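Side-chain contact in F21M12.9 protein (Arabidopsis thaliana, PDB 3ADG), which binds double-stranded RNA and assists DICER-LIKE 1 in the accurate processing of primary microRNA transcripts to microRNAs in the nucleus: residues A[47-50]-A[51-55]. Numbering follows the deposited sequence.
Sequences YNSL and PGFFN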
loop_
_atom_site.group_PDB
_atom_site.type_symbol
_atom_site.label_atom_id
_atom_site.label_comp_id
_atom_site.label_asym_id
_atom_site.label_seq_id
_atom_site.Cartn_x
_atom_site.Cartn_y
_atom_site.Cartn_z
ATOM N N TYR A 47 -3.937 -4.399 -4.504
ATOM C CA TYR A 47 -4.200 -4.783 -3.100
ATOM C C TYR A 47 -4.590 -3.538 -2.368
ATOM O O TYR A 47 -3.888 -2.539 -2.471
ATOM C CB TYR A 47 -2.948 -5.355 -2.450
ATOM C CG TYR A 47 -2.282 -6.487 -3.208
ATOM C CD1 TYR A 47 -1.300 -6.227 -4.155
ATOM C CD2 TYR A 47 -2.640 -7.823 -2.967
ATOM C CE1 TYR A 47 -0.684 -7.268 -4.840
ATOM C CE2 TYR A 47 -2.007 -8.873 -3.628
ATOM C CZ TYR A 47 -1.040 -8.579 -4.573
ATOM O OH TYR A 47 -0.406 -9.588 -5.234
ATOM N N ASN A 48 -5.667 -3.610 -1.590
ATOM C CA ASN A 48 -6.219 -2.431 -0.981
ATOM C C ASN A 48 -5.914 -2.353 0.509
ATOM O O ASN A 48 -6.023 -3.337 1.224
ATOM C CB ASN A 48 -7.716 -2.375 -1.248
ATOM C CG ASN A 48 -8.007 -2.047 -2.703
ATOM O OD1 ASN A 48 -8.229 -2.937 -3.542
ATOM N ND2 ASN A 48 -7.941 -0.782 -3.021
ATOM N N SER A 49 -5.485 -1.180 0.949
ATOM C CA SER A 49 -5.379 -0.896 2.389
ATOM C C SER A 49 -6.742 -0.867 3.087
ATOM O O SER A 49 -7.836 -0.756 2.466
ATOM C CB SER A 49 -4.714 0.467 2.594
ATOM O OG SER A 49 -5.664 1.501 2.337
ATOM N N LEU A 50 -6.662 -0.906 4.421
ATOM C CA LEU A 50 -7.771 -0.503 5.270
ATOM C C LEU A 50 -8.157 0.975 5.017
ATOM O O LEU A 50 -7.321 1.760 4.550
ATOM C CB LEU A 50 -7.386 -0.700 6.730
ATOM C CG LEU A 50 -7.400 -2.160 7.208
ATOM C CD1 LEU A 50 -7.124 -2.197 8.700
ATOM C CD2 LEU A 50 -8.718 -2.865 6.857
ATOM N N PRO A 51 -9.419 1.359 5.316
ATOM C CA PRO A 51 -9.764 2.775 5.128
ATOM C C PRO A 51 -9.385 3.592 6.355
ATOM O O PRO A 51 -8.990 3.033 7.429
ATOM C CB PRO A 51 -11.303 2.728 5.034
ATOM C CG PRO A 51 -11.674 1.646 6.015
ATOM C CD PRO A 51 -10.561 0.582 5.839
ATOM N N GLY A 52 -9.520 4.908 6.242
ATOM C CA GLY A 52 -9.575 5.749 7.437
ATOM C C GLY A 52 -8.247 6.146 8.056
ATOM O O GLY A 52 -8.193 6.519 9.222
ATOM N N PHE A 53 -7.167 6.037 7.294
ATOM C CA PHE A 53 -5.881 6.525 7.795
ATOM C C PHE A 53 -5.796 8.062 7.768
ATOM O O PHE A 53 -6.540 8.727 7.020
ATOM C CB PHE A 53 -4.722 5.865 7.033
ATOM C CG PHE A 53 -4.588 4.406 7.338
ATOM C CD1 PHE A 53 -5.077 3.478 6.436
ATOM C CD2 PHE A 53 -4.101 3.969 8.588
ATOM C CE1 PHE A 53 -5.023 2.106 6.703
ATOM C CE2 PHE A 53 -4.024 2.606 8.863
ATOM C CZ PHE A 53 -4.482 1.671 7.900
ATOM N N PHE A 54 -4.904 8.612 8.583
ATOM C CA PHE A 54 -4.783 10.076 8.714
ATOM C C PHE A 54 -3.726 10.699 7.798
ATOM O O PHE A 54 -3.606 11.933 7.714
ATOM C CB PHE A 54 -4.525 10.491 10.169
ATOM C CG PHE A 54 -5.572 9.996 11.166
ATOM C CD1 PHE A 54 -5.203 9.679 12.480
ATOM C CD2 PHE A 54 -6.910 9.860 10.798
ATOM C CE1 PHE A 54 -6.162 9.238 13.432
ATOM C CE2 PHE A 54 -7.867 9.417 11.714
ATOM C CZ PHE A 54 -7.498 9.095 13.053
ATOM N N ASN A 55 -2.973 9.837 7.123
ATOM C CA ASN A 55 -1.979 10.291 6.163
ATOM C C ASN A 55 -1.672 9.229 5.098
ATOM O O ASN A 55 -1.980 8.034 5.269
ATOM C CB ASN A 55 -0.727 10.773 6.905
ATOM C CG ASN A 55 -0.107 9.676 7.747
ATOM O OD1 ASN A 55 0.549 8.765 7.210
ATOM N ND2 ASN A 55 -0.366 9.710 9.051
#
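In this first double-stranded RNA-binding domain, an alpha-beta-beta-beta-alpha fold, the connection from the last strand, 45-48, to the C-terminal helix, 56-71, turns back so that F53 meets L50. The ring of F53 brings its edge to the backbone of L50: CE1 of F53 lies 3.2 Å from O of L50, near the ring plane, so the carbonyl oxygen faces the slightly positive ring hydrogens rather than the pi cloud. The same CE1 packs 3.7 Å from CB of L50, with CZ of F53 only a little farther from that carbon. The first torsion of F53, chi1 -69°, sets CG opposite the carbonyl carbon and swings the ring back along the chain toward L50. CB of S49 makes a looser approach to CE1 of F53, at 4.4 Å. CB of L50 also lies 3.5 Å from CD of P51, a closeness that follows largely from the peptide bond between the two residues. G52, at a positive phi of 83°, and F53 together face F36 in a G1 beta bulge, and F53 also pairs with F36 through the backbone. The F53 side chain touches S62 on the helix, whose hydroxyl is hydrogen-bonded to N of L50, so the turn is tied to both layers of the domain. With the F53 ring cut back to an alanine, O and CB of L50 would probably lose the aromatic edge beside them, and the side-chain contact with S62 would be likely to go. The oxygen that meets the ring edge is also gripped by a serine: OG of S49, itself hydrogen-bonded to N of S38, donates to O of L50 over 2.8 Å, arriving above the carbonyl plane, 36° out of it.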